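Local coordinates for protein purine nucleoside phosphorylase (Schistosoma mansoni, PDB 6B56) that probably catalyses the phosphate-dependent cleavage of purine nucleosides such as inosine and guanosine into free base and ribose 1-phosphate, at residues D17-V22 with I53-F58; V49-N54 with V67-L72. All coordinates share one frame; numbering follows the deposited sequence.

Contact 1 (D17-V22 with I53-F58); sequences DYIKRV and INIPNF. With CQV (5-butylpyridine-2-carboxylic acid), chain E.
Y18 carries most of this contact, laying its side chain against the backbone from N54 to P56. The tight end is at the root of the ring: P56 CD lies 3.6 Å from Y18 CB and equally near CG, the proline crossing the tyrosine at about a right angle. With CG anti to the backbone N (chi1 177°), the ring reaches out from the helix, and the carbonyl oxygen N54 O sits over one face, displaced toward the rim, 3.4 Å from Y18 CZ. Deeper in, I19 brings its CD1 to 4.2 Å from I55 CG2; both isoleucines are buried, and L70 of strand 68-75 touches each of them. The pairing docks helix 9-23 onto the type II turn I55-F58 that follows strand 47-51 in this phosphorylase-superfamily fold, and V104 of helix 95-108 covers I19 and F58 as well. Toward solvent the join becomes looser and wetter. No direct hydrogen bond crosses it; instead a water in the plane of the Y18 ring lies 2.9 Å from Y18 OH and accepts from N54 ND2. On the exposed flank of the helix, R21 NE bonds D17 OD2 at 3.0 Å in a salt bridge, meeting the carboxylate from above its plane.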
loop_
_atom_site.group_PDB
_atom_site.type_symbol
_atom_site.label_atom_id
_atom_site.label_comp_id
_atom_site.label_asym_id
_atom_site.label_seq_id
_atom_site.Cartn_x
_atom_site.Cartn_y
_atom_site.Cartn_z
ATOM N N ASP A 17 1.581 -34.922 -5.259
ATOM C CA ASP A 17 1.913 -36.335 -5.408
ATOM C C ASP A 17 2.233 -36.967 -4.055
ATOM O O ASP A 17 1.829 -38.108 -3.776
ATOM C CB ASP A 17 3.088 -36.484 -6.377
ATOM C CG ASP A 17 3.389 -37.920 -6.702
ATOM O OD1 ASP A 17 2.573 -38.552 -7.411
ATOM O OD2 ASP A 17 4.437 -38.416 -6.242
ATOM N N TYR A 18 2.971 -36.243 -3.209
ATOM C CA TYR A 18 3.272 -36.728 -1.868
ATOM C C TYR A 18 1.993 -36.952 -1.067
ATOM O O TYR A 18 1.804 -38.014 -0.457
ATOM C CB TYR A 18 4.194 -35.739 -1.141
ATOM C CG TYR A 18 4.469 -36.164 0.284
ATOM C CD1 TYR A 18 5.475 -37.071 0.582
ATOM C CD2 TYR A 18 3.694 -35.683 1.332
ATOM C CE1 TYR A 18 5.707 -37.475 1.887
ATOM C CE2 TYR A 18 3.916 -36.085 2.626
ATOM C CZ TYR A 18 4.927 -36.982 2.909
ATOM O OH TYR A 18 5.163 -37.404 4.208
ATOM N N ILE A 19 1.099 -35.957 -1.064
ATOM C CA ILE A 19 -0.123 -36.069 -0.268
ATOM C C ILE A 19 -0.927 -37.285 -0.700
ATOM O O ILE A 19 -1.413 -38.058 0.138
ATOM C CB ILE A 19 -0.933 -34.760 -0.355
ATOM C CG1 ILE A 19 -0.173 -33.631 0.355
ATOM C CG2 ILE A 19 -2.317 -34.947 0.276
ATOM C CD1 ILE A 19 -0.513 -32.221 -0.108
ATOM N N LYS A 20 -1.048 -37.498 -2.012
ATOM C CA LYS A 20 -1.809 -38.634 -2.528
ATOM C C LYS A 20 -1.241 -39.958 -2.030
ATOM O O LYS A 20 -1.991 -40.859 -1.629
ATOM C CB LYS A 20 -1.791 -38.600 -4.059
ATOM C CG LYS A 20 -2.628 -37.536 -4.694
ATOM C CD LYS A 20 -2.357 -37.571 -6.190
ATOM C CE LYS A 20 -3.117 -36.536 -6.954
ATOM N NZ LYS A 20 -2.723 -36.601 -8.391
ATOM N N ARG A 21 0.088 -40.107 -2.067
ATOM C CA ARG A 21 0.721 -41.354 -1.648
ATOM C C ARG A 21 0.495 -41.654 -0.170
ATOM O O ARG A 21 0.595 -42.819 0.248
ATOM C CB ARG A 21 2.223 -41.287 -1.933
ATOM C CG ARG A 21 2.570 -41.298 -3.426
ATOM C CD ARG A 21 4.071 -41.374 -3.681
ATOM N NE ARG A 21 4.692 -40.052 -3.799
ATOM C CZ ARG A 21 5.572 -39.528 -2.943
ATOM N NH1 ARG A 21 5.975 -40.209 -1.874
ATOM N NH2 ARG A 21 6.062 -38.313 -3.171
ATOM N N VAL A 22 0.173 -40.640 0.622
ATOM C CA VAL A 22 0.046 -40.797 2.066
ATOM C C VAL A 22 -1.402 -40.929 2.536
ATOM O O VAL A 22 -1.638 -41.526 3.598
ATOM C CB VAL A 22 0.753 -39.619 2.775
ATOM C CG1 VAL A 22 0.143 -39.324 4.143
ATOM C CG2 VAL A 22 2.232 -39.923 2.923
ATOM N N ILE A 53 5.924 -29.779 7.398
ATOM C CA ILE A 53 7.360 -30.065 7.315
ATOM C C ILE A 53 7.662 -31.281 6.437
ATOM O O ILE A 53 8.766 -31.398 5.885
ATOM C CB ILE A 53 7.960 -30.215 8.730
ATOM C CG1 ILE A 53 9.484 -30.303 8.677
ATOM C CG2 ILE A 53 7.411 -31.452 9.432
ATOM C CD1 ILE A 53 10.137 -29.070 8.071
ATOM N N ASN A 54 6.709 -32.207 6.303
ATOM C CA ASN A 54 6.875 -33.399 5.479
ATOM C C ASN A 54 6.477 -33.224 4.017
ATOM O O ASN A 54 6.792 -34.113 3.213
ATOM C CB ASN A 54 6.048 -34.540 6.067
ATOM C CG ASN A 54 6.611 -35.038 7.373
ATOM O OD1 ASN A 54 7.774 -34.791 7.691
ATOM N ND2 ASN A 54 5.791 -35.744 8.137
ATOM N N ILE A 55 5.825 -32.120 3.653
ATOM C CA ILE A 55 5.260 -31.944 2.313
ATOM C C ILE A 55 6.291 -31.212 1.465
ATOM O O ILE A 55 6.669 -30.079 1.810
ATOM C CB ILE A 55 3.936 -31.165 2.361
ATOM C CG1 ILE A 55 2.933 -31.883 3.285
ATOM C CG2 ILE A 55 3.361 -31.001 0.956
ATOM C CD1 ILE A 55 1.639 -31.114 3.517
ATOM N N PRO A 56 6.756 -31.796 0.355
ATOM C CA PRO A 56 7.722 -31.103 -0.501
ATOM C C PRO A 56 7.284 -29.672 -0.801
ATOM O O PRO A 56 6.152 -29.417 -1.213
ATOM C CB PRO A 56 7.734 -31.962 -1.772
ATOM C CG PRO A 56 7.463 -33.347 -1.272
ATOM C CD PRO A 56 6.495 -33.176 -0.118
ATOM N N ASN A 57 8.192 -28.724 -0.573
ATOM C CA ASN A 57 8.053 -27.327 -0.978
ATOM C C ASN A 57 7.150 -26.471 -0.091
ATOM O O ASN A 57 7.003 -25.264 -0.375
ATOM C CB ASN A 57 7.575 -27.169 -2.432
ATOM C CG ASN A 57 8.471 -27.883 -3.425
ATOM O OD1 ASN A 57 8.004 -28.651 -4.274
ATOM N ND2 ASN A 57 9.761 -27.645 -3.321
ATOM N N PHE A 58 6.533 -27.014 0.952
ATOM C CA PHE A 58 5.662 -26.193 1.785
ATOM C C PHE A 58 6.481 -25.237 2.659
ATOM O O PHE A 58 7.634 -25.515 2.985
ATOM C CB PHE A 58 4.732 -27.066 2.636
ATOM C CG PHE A 58 3.401 -27.332 1.981
ATOM C CD1 PHE A 58 3.337 -27.662 0.632
ATOM C CD2 PHE A 58 2.234 -27.221 2.689
ATOM C CE1 PHE A 58 2.111 -27.879 0.004
ATOM C CE2 PHE A 58 0.996 -27.448 2.070
ATOM C CZ PHE A 58 0.945 -27.782 0.732
HETATM C C9 CQV E . 7.742 -26.429 10.259
HETATM C C8 CQV E . 10.207 -28.703 12.137
HETATM C C7 CQV E . 8.357 -27.503 11.158
HETATM C C4 CQV E . 9.400 -29.515 12.804
HETATM C C5 CQV E . 7.926 -29.352 12.675
HETATM C C6 CQV E . 7.430 -28.436 11.915
HETATM C C3 CQV E . 9.936 -30.637 13.702
HETATM C C2 CQV E . 9.391 -31.977 13.220
HETATM C C1 CQV E . 10.489 -32.812 12.596
HETATM O O CQV E . 6.527 -26.539 9.934
HETATM O O1 CQV E . 8.448 -25.466 9.835
HETATM N N CQV E . 9.625 -27.641 11.270
HETATM C C CQV E . 10.999 -33.794 13.648
HETATM O O HOH W 1 3.598 -37.058 6.599
#

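Contact 2 (V49-N54 with V67-L72); sequences VIPYIN and VGNLVL. With CQV (5-butylpyridine-2-carboxylic acid), chain E.
I50 and L70 form the antiparallel hydrogen-bonded pair at the centre of this contact, which three backbone hydrogen bonds hold together. I50 N gives to L70 O at 2.8 Å, nearly in line with the carbonyl, and L70 N returns a bond to I50 O from well above the carbonyl plane. V49 with V71 and P51 with N69 are the flanking non-hydrogen-bonded pairs. Past P51 the backbone turns into a 3-10 segment, yet Y52 N still donates to G68 O with an almost straight N-H...O angle of 177°.

Contacts of flat groups centre on Y52. Its CG stands anti to the carbonyl carbon (chi1 -60°), which places the ring across the backbone of G68 and N69; G68 O and N69 N lie over one face, both offset toward the rim. The approach is close, G68 O lying 3.0 Å from Y52 CD2. The N69 amide leans back over the first strand, its OD1 3.3 Å from P51 CA, while V49 CG1 rests against N69 CG.

Apolar contacts sort by face. I50 and L70 point to one side, where I50 CD1 obliquely meets L72 CD1 at 3.9 Å and Y52 CE1 touches L70 CD1; helix 9-23 covers this side. V49 and V71 meet on the other.

A water links both segments to the bound 5-butylpyridine-2-carboxylic acid. It accepts from I53 N and donates to G68 O and to a carboxylate oxygen of the ligand, whose pyridine nitrogen lies 3.5 Å from I53 CD1. K60 NZ and T61 OG1 are also hydrogen-bonded to this ligand. The whole is an antiparallel edge pairing in the mixed sheet of the phosphorylase superfamily, its outgoing loop lining a ligand site.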
loop_
_atom_site.group_PDB
_atom_site.type_symbol
_atom_site.label_atom_id
_atom_site.label_comp_id
_atom_site.label_asym_id
_atom_site.label_seq_id
_atom_site.Cartn_x
_atom_site.Cartn_y
_atom_site.Cartn_z
ATOM N N VAL A 49 -3.379 -36.806 9.379
ATOM C CA VAL A 49 -2.700 -35.535 9.632
ATOM C C VAL A 49 -1.345 -35.555 8.933
ATOM O O VAL A 49 -0.529 -36.462 9.163
ATOM C CB VAL A 49 -2.538 -35.295 11.145
ATOM C CG1 VAL A 49 -1.893 -33.952 11.418
ATOM C CG2 VAL A 49 -3.888 -35.388 11.855
ATOM N N ILE A 50 -1.099 -34.552 8.097
ATOM C CA ILE A 50 0.133 -34.427 7.327
ATOM C C ILE A 50 0.776 -33.086 7.668
ATOM O O ILE A 50 0.353 -32.039 7.174
ATOM C CB ILE A 50 -0.126 -34.531 5.814
ATOM C CG1 ILE A 50 -0.956 -35.776 5.491
ATOM C CG2 ILE A 50 1.222 -34.532 5.051
ATOM C CD1 ILE A 50 -1.186 -35.990 3.997
ATOM N N PRO A 51 1.840 -33.084 8.476
ATOM C CA PRO A 51 2.506 -31.818 8.822
ATOM C C PRO A 51 3.176 -31.163 7.619
ATOM O O PRO A 51 3.731 -31.834 6.739
ATOM C CB PRO A 51 3.555 -32.242 9.862
ATOM C CG PRO A 51 3.182 -33.626 10.298
ATOM C CD PRO A 51 2.488 -34.239 9.125
ATOM N N TYR A 52 3.128 -29.824 7.586
ATOM C CA TYR A 52 3.748 -29.099 6.479
ATOM C C TYR A 52 5.220 -29.469 6.305
ATOM O O TYR A 52 5.730 -29.464 5.179
ATOM C CB TYR A 52 3.639 -27.586 6.694
ATOM C CG TYR A 52 2.230 -27.039 6.810
ATOM C CD1 TYR A 52 1.198 -27.515 6.011
ATOM C CD2 TYR A 52 1.937 -26.033 7.726
ATOM C CE1 TYR A 52 -0.092 -27.004 6.122
ATOM C CE2 TYR A 52 0.658 -25.517 7.848
ATOM C CZ TYR A 52 -0.355 -26.005 7.048
ATOM O OH TYR A 52 -1.626 -25.482 7.182
ATOM N N ILE A 53 5.924 -29.779 7.398
ATOM C CA ILE A 53 7.360 -30.065 7.315
ATOM C C ILE A 53 7.662 -31.281 6.437
ATOM O O ILE A 53 8.766 -31.398 5.885
ATOM C CB ILE A 53 7.960 -30.215 8.730
ATOM C CG1 ILE A 53 9.484 -30.303 8.677
ATOM C CG2 ILE A 53 7.411 -31.452 9.432
ATOM C CD1 ILE A 53 10.137 -29.070 8.071
ATOM N N ASN A 54 6.709 -32.207 6.303
ATOM C CA ASN A 54 6.875 -33.399 5.479
ATOM C C ASN A 54 6.477 -33.224 4.017
ATOM O O ASN A 54 6.792 -34.113 3.213
ATOM C CB ASN A 54 6.048 -34.540 6.067
ATOM C CG ASN A 54 6.611 -35.038 7.373
ATOM O OD1 ASN A 54 7.774 -34.791 7.691
ATOM N ND2 ASN A 54 5.791 -35.744 8.137
ATOM N N VAL A 67 0.944 -24.363 15.555
ATOM C CA VAL A 67 0.624 -25.526 14.720
ATOM C C VAL A 67 0.726 -25.196 13.229
ATOM O O VAL A 67 0.757 -24.028 12.816
ATOM C CB VAL A 67 -0.770 -26.057 15.107
ATOM C CG1 VAL A 67 -1.848 -25.047 14.739
ATOM C CG2 VAL A 67 -1.067 -27.426 14.483
ATOM N N GLY A 68 0.789 -26.264 12.411
ATOM C CA GLY A 68 0.882 -26.189 10.962
ATOM C C GLY A 68 0.721 -27.524 10.226
ATOM O O GLY A 68 1.728 -28.140 9.841
ATOM N N ASN A 69 -0.527 -27.958 9.973
ATOM C CA ASN A 69 -0.813 -29.268 9.382
ATOM C C ASN A 69 -1.933 -29.186 8.345
ATOM O O ASN A 69 -2.771 -28.280 8.364
ATOM C CB ASN A 69 -1.307 -30.289 10.420
ATOM C CG ASN A 69 -0.355 -30.483 11.578
ATOM O OD1 ASN A 69 0.693 -31.119 11.447
ATOM N ND2 ASN A 69 -0.745 -29.980 12.741
ATOM N N LEU A 70 -1.945 -30.169 7.449
ATOM C CA LEU A 70 -3.088 -30.505 6.605
ATOM C C LEU A 70 -3.805 -31.730 7.178
ATOM O O LEU A 70 -3.156 -32.726 7.507
ATOM C CB LEU A 70 -2.562 -30.876 5.220
ATOM C CG LEU A 70 -3.019 -30.177 3.955
ATOM C CD1 LEU A 70 -3.196 -28.681 4.134
ATOM C CD2 LEU A 70 -2.032 -30.469 2.846
ATOM N N VAL A 71 -5.137 -31.672 7.268
ATOM C CA VAL A 71 -5.947 -32.776 7.802
ATOM C C VAL A 71 -6.962 -33.209 6.740
ATOM O O VAL A 71 -7.791 -32.400 6.295
ATOM C CB VAL A 71 -6.646 -32.385 9.120
ATOM C CG1 VAL A 71 -7.363 -33.582 9.738
ATOM C CG2 VAL A 71 -5.638 -31.814 10.120
ATOM N N LEU A 72 -6.899 -34.480 6.329
ATOM C CA LEU A 72 -7.808 -35.026 5.330
ATOM C C LEU A 72 -8.712 -36.080 5.954
ATOM O O LEU A 72 -8.266 -36.884 6.778
ATOM C CB LEU A 72 -7.042 -35.638 4.152
ATOM C CG LEU A 72 -6.271 -34.591 3.333
ATOM C CD1 LEU A 72 -4.789 -34.629 3.671
ATOM C CD2 LEU A 72 -6.501 -34.775 1.839
HETATM C C9 CQV E . 7.742 -26.429 10.259
HETATM C C8 CQV E . 10.207 -28.703 12.137
HETATM C C7 CQV E . 8.357 -27.503 11.158
HETATM C C4 CQV E . 9.400 -29.515 12.804
HETATM C C5 CQV E . 7.926 -29.352 12.675
HETATM C C6 CQV E . 7.430 -28.436 11.915
HETATM C C3 CQV E . 9.936 -30.637 13.702
HETATM C C2 CQV E . 9.391 -31.977 13.220
HETATM C C1 CQV E . 10.489 -32.812 12.596
HETATM O O CQV E . 6.527 -26.539 9.934
HETATM O O1 CQV E . 8.448 -25.466 9.835
HETATM N N CQV E . 9.625 -27.641 11.270
HETATM C C CQV E . 10.999 -33.794 13.648
HETATM O O HOH W 2 4.881 -28.773 9.863
#

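From the N terminus, helix 9-23 comes first, and contact 1 closes a loop of thirty residues that includes strands 29-31 and 47-51, bringing the chain after the latter back to the helix. Contact 2 closes a shorter loop of twelve residues, joining strand 47-51 to strand 68-75. The two neither nest nor stand apart: 53-58 begins inside 49-54 and its remainder, 55-58, lies in the second loop, so the two closures cross, sharing I53 and N54. Their centres lie about 9 Å apart. Side chains of the two contacts interleave, V22 and I55 against I50, I19 against L70 and F58 against Y52, tying helix, turn and sheet edge together beside the ligand that I53 touches.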